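Local atomic coordinates of putative amidohydrolase (Unidentified, PDB entry 3MKV), a protein that is a prolidase of the amidohydrolase superfamily that probably uses two bound zinc ions to cleave dipeptides ending in proline. Residues T5-L14 with A47-M58. Sequence-based numbering, arbitrary orientation.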
loop_
_atom_site.group_PDB
_atom_site.type_symbol
_atom_site.label_atom_id
_atom_site.label_comp_id
_atom_site.label_asym_id
_atom_site.label_seq_id
_atom_site.Cartn_x
_atom_site.Cartn_y
_atom_site.Cartn_z
ATOM N N THR A 5 27.498 -48.346 21.705
ATOM C CA THR A 5 26.862 -48.780 22.940
ATOM C C THR A 5 27.554 -48.274 24.206
ATOM O O THR A 5 28.748 -47.992 24.202
ATOM C CB THR A 5 26.777 -50.321 22.981
ATOM O OG1 THR A 5 26.016 -50.785 21.857
ATOM C CG2 THR A 5 26.125 -50.797 24.263
ATOM N N PHE A 6 26.782 -48.150 25.282
ATOM C CA PHE A 6 27.310 -47.720 26.571
ATOM C C PHE A 6 26.655 -48.495 27.712
ATOM O O PHE A 6 25.453 -48.795 27.678
ATOM C CB PHE A 6 27.103 -46.220 26.786
ATOM C CG PHE A 6 27.888 -45.359 25.848
ATOM C CD1 PHE A 6 29.085 -44.790 26.247
ATOM C CD2 PHE A 6 27.430 -45.113 24.561
ATOM C CE1 PHE A 6 29.813 -43.988 25.382
ATOM C CE2 PHE A 6 28.155 -44.316 23.687
ATOM C CZ PHE A 6 29.348 -43.752 24.097
ATOM N N LEU A 7 27.458 -48.820 28.717
ATOM C CA LEU A 7 26.949 -49.514 29.886
ATOM C C LEU A 7 27.391 -48.825 31.174
ATOM O O LEU A 7 28.566 -48.863 31.555
ATOM C CB LEU A 7 27.368 -50.988 29.873
ATOM C CG LEU A 7 26.696 -51.829 30.959
ATOM C CD1 LEU A 7 26.654 -53.294 30.567
ATOM C CD2 LEU A 7 27.415 -51.652 32.284
ATOM N N PHE A 8 26.434 -48.173 31.822
ATOM C CA PHE A 8 26.654 -47.567 33.122
ATOM C C PHE A 8 26.621 -48.653 34.184
ATOM O O PHE A 8 25.689 -49.462 34.220
ATOM C CB PHE A 8 25.574 -46.530 33.401
ATOM C CG PHE A 8 25.668 -45.310 32.529
ATOM C CD1 PHE A 8 26.322 -44.174 32.976
ATOM C CD2 PHE A 8 25.101 -45.298 31.268
ATOM C CE1 PHE A 8 26.406 -43.049 32.182
ATOM C CE2 PHE A 8 25.187 -44.181 30.469
ATOM C CZ PHE A 8 25.842 -43.055 30.924
ATOM N N ARG A 9 27.631 -48.680 35.041
ATOM C CA ARG A 9 27.772 -49.703 36.067
ATOM C C ARG A 9 28.303 -49.133 37.395
ATOM O O ARG A 9 29.033 -48.166 37.401
ATOM C CB ARG A 9 28.725 -50.789 35.555
ATOM C CG ARG A 9 28.741 -52.069 36.372
ATOM C CD ARG A 9 29.804 -53.044 35.866
ATOM N NE ARG A 9 31.162 -52.550 36.087
ATOM C CZ ARG A 9 31.752 -52.491 37.278
ATOM N NH1 ARG A 9 32.995 -52.029 37.384
ATOM N NH2 ARG A 9 31.100 -52.894 38.362
ATOM N N ASN A 10 27.987 -49.790 38.495
ATOM C CA ASN A 10 28.539 -49.420 39.798
ATOM C C ASN A 10 28.111 -48.055 40.355
ATOM O O ASN A 10 28.940 -47.297 40.880
ATOM C CB ASN A 10 30.061 -49.489 39.756
ATOM C CG ASN A 10 30.660 -49.783 41.112
ATOM O OD1 ASN A 10 30.196 -50.679 41.822
ATOM N ND2 ASN A 10 31.693 -49.030 41.485
ATOM N N GLY A 11 26.819 -47.751 40.265
ATOM C CA GLY A 11 26.308 -46.497 40.804
ATOM C C GLY A 11 24.912 -46.586 41.392
ATOM O O GLY A 11 24.241 -47.619 41.302
ATOM N N ALA A 12 24.479 -45.494 42.012
ATOM C CA ALA A 12 23.107 -45.367 42.456
ATOM C C ALA A 12 22.284 -44.881 41.271
ATOM O O ALA A 12 22.795 -44.172 40.408
ATOM C CB ALA A 12 23.011 -44.385 43.611
ATOM N N LEU A 13 21.019 -45.281 41.228
ATOM C CA LEU A 13 20.109 -44.877 40.170
ATOM C C LEU A 13 19.017 -44.037 40.775
ATOM O O LEU A 13 18.400 -44.440 41.752
ATOM C CB LEU A 13 19.478 -46.094 39.502
ATOM C CG LEU A 13 18.458 -45.784 38.411
ATOM C CD1 LEU A 13 19.054 -44.816 37.401
ATOM C CD2 LEU A 13 17.998 -47.053 37.733
ATOM N N LEU A 14 18.785 -42.862 40.203
ATOM C CA LEU A 14 17.706 -41.996 40.656
ATOM C C LEU A 14 16.489 -42.231 39.774
ATOM O O LEU A 14 16.504 -41.931 38.577
ATOM C CB LEU A 14 18.140 -40.538 40.599
ATOM C CG LEU A 14 17.306 -39.522 41.377
ATOM C CD1 LEU A 14 18.077 -38.213 41.482
ATOM C CD2 LEU A 14 15.928 -39.311 40.735
ATOM N N ALA A 47 29.586 -53.147 24.307
ATOM C CA ALA A 47 29.355 -52.019 25.197
ATOM C C ALA A 47 30.635 -51.309 25.640
ATOM O O ALA A 47 31.624 -51.949 25.980
ATOM C CB ALA A 47 28.553 -52.466 26.413
ATOM N N HIS A 48 30.603 -49.979 25.624
ATOM C CA HIS A 48 31.634 -49.172 26.253
ATOM C C HIS A 48 31.187 -48.914 27.689
ATOM O O HIS A 48 30.197 -48.223 27.928
ATOM C CB HIS A 48 31.820 -47.856 25.501
ATOM C CG HIS A 48 32.657 -46.852 26.233
ATOM N ND1 HIS A 48 33.829 -46.340 25.716
ATOM C CD2 HIS A 48 32.491 -46.263 27.442
ATOM C CE1 HIS A 48 34.347 -45.479 26.574
ATOM N NE2 HIS A 48 33.555 -45.414 27.630
ATOM N N VAL A 49 31.911 -49.490 28.642
ATOM C CA VAL A 49 31.497 -49.477 30.041
ATOM C C VAL A 49 31.858 -48.186 30.762
ATOM O O VAL A 49 32.977 -47.686 30.646
ATOM C CB VAL A 49 32.112 -50.668 30.816
ATOM C CG1 VAL A 49 31.996 -50.458 32.335
ATOM C CG2 VAL A 49 31.460 -51.974 30.387
ATOM N N ILE A 50 30.907 -47.659 31.526
ATOM C CA ILE A 50 31.153 -46.460 32.315
ATOM C C ILE A 50 31.050 -46.753 33.811
ATOM O O ILE A 50 29.983 -47.081 34.329
ATOM C CB ILE A 50 30.207 -45.316 31.898
ATOM C CG1 ILE A 50 30.460 -44.955 30.428
ATOM C CG2 ILE A 50 30.394 -44.107 32.809
ATOM C CD1 ILE A 50 29.427 -44.046 29.808
ATOM N N ASP A 51 32.178 -46.644 34.501
ATOM C CA ASP A 51 32.222 -46.954 35.918
ATOM C C ASP A 51 32.017 -45.691 36.733
ATOM O O ASP A 51 32.810 -44.754 36.659
ATOM C CB ASP A 51 33.549 -47.622 36.277
ATOM C CG ASP A 51 33.445 -48.503 37.509
ATOM O OD1 ASP A 51 32.973 -48.012 38.559
ATOM O OD2 ASP A 51 33.842 -49.688 37.420
ATOM N N VAL A 52 30.954 -45.684 37.526
ATOM C CA VAL A 52 30.513 -44.477 38.205
ATOM C C VAL A 52 31.106 -44.289 39.605
ATOM O O VAL A 52 30.797 -43.303 40.276
ATOM C CB VAL A 52 28.966 -44.423 38.274
ATOM C CG1 VAL A 52 28.499 -43.110 38.882
ATOM C CG2 VAL A 52 28.372 -44.608 36.886
ATOM N N LYS A 53 31.951 -45.223 40.038
ATOM C CA LYS A 53 32.601 -45.126 41.350
ATOM C C LYS A 53 31.618 -44.709 42.428
ATOM O O LYS A 53 31.906 -43.821 43.238
ATOM C CB LYS A 53 33.771 -44.136 41.325
ATOM C CG LYS A 53 35.047 -44.668 40.688
ATOM C CD LYS A 53 35.657 -45.795 41.524
ATOM C CE LYS A 53 36.137 -45.307 42.895
ATOM N NZ LYS A 53 37.498 -44.698 42.848
ATOM N N GLY A 54 30.449 -45.343 42.423
ATOM C CA GLY A 54 29.435 -45.097 43.444
ATOM C C GLY A 54 28.827 -43.707 43.410
ATOM O O GLY A 54 28.387 -43.193 44.439
ATOM N N LYS A 55 28.800 -43.092 42.232
ATOM C CA LYS A 55 28.146 -41.799 42.063
ATOM C C LYS A 55 26.714 -41.994 41.580
ATOM O O LYS A 55 26.274 -43.128 41.346
ATOM C CB LYS A 55 28.934 -40.914 41.099
ATOM C CG LYS A 55 29.929 -40.011 41.791
ATOM C CD LYS A 55 31.084 -39.628 40.883
ATOM C CE LYS A 55 31.993 -40.815 40.642
ATOM N NZ LYS A 55 33.430 -40.424 40.712
ATOM N N THR A 56 25.987 -40.890 41.428
ATOM C CA THR A 56 24.566 -40.967 41.096
ATOM C C THR A 56 24.282 -40.836 39.603
ATOM O O THR A 56 24.747 -39.911 38.930
ATOM C CB THR A 56 23.739 -39.927 41.872
ATOM O OG1 THR A 56 24.052 -40.013 43.271
ATOM C CG2 THR A 56 22.256 -40.179 41.667
ATOM N N ILE A 57 23.520 -41.788 39.089
ATOM C CA ILE A 57 23.074 -41.736 37.719
ATOM C C ILE A 57 21.610 -41.312 37.727
ATOM O O ILE A 57 20.754 -42.009 38.273
ATOM C CB ILE A 57 23.253 -43.098 37.025
ATOM C CG1 ILE A 57 24.717 -43.536 37.110
ATOM C CG2 ILE A 57 22.803 -43.032 35.566
ATOM C CD1 ILE A 57 24.977 -44.928 36.578
ATOM N N MET A 58 21.333 -40.151 37.141
ATOM C CA MET A 58 19.974 -39.609 37.117
ATOM C C MET A 58 19.573 -39.158 35.709
ATOM O O MET A 58 20.432 -38.917 34.854
ATOM C CB MET A 58 19.842 -38.438 38.106
ATOM C CG MET A 58 20.647 -37.208 37.720
ATOM S SD MET A 58 20.221 -35.748 38.682
ATOM C CE MET A 58 18.520 -35.554 38.165
#
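I57, I50 and F8 form the apolar core of this parallel pairing between residues 5-14 and 47-58, which joins the small N-terminal sheet to the strand 56-63 leading to the zinc ligands H65 and H67. The CD1 methyl of I50 makes a CH-pi contact over one face of the F8 ring, 4.1 Å from its centroid and displaced toward the rim. I57 belongs to the other ladder; with CG1 anti to the carbonyl carbon (chi1 -57°), its long branch lies inside the corner, CD1 3.6 Å from F8 CB. Beta-branched isoleucines favour extended backbone; L403 and M405 also touch the F8 side chain. Two parallel ladders hold the backbones together, among their bonds I50 N to L7 O (2.6 Å) and I57 N to A12 O (2.8 Å). Between them the type I' turn V52-K55 takes up a two-residue register shift. Positive phi favours glycine at G54, whose N-H goes to N10 O, while G11, lacking a side chain, lets its CA approach K55 O. On the first ladder's opposite face, one of two R9 conformers forms a salt bridge from NH1 to D51 OD2, its exact length doubtful. Regular backbone bonding thus combines with a buried apolar corner and an ionic pair at the partly exposed edge.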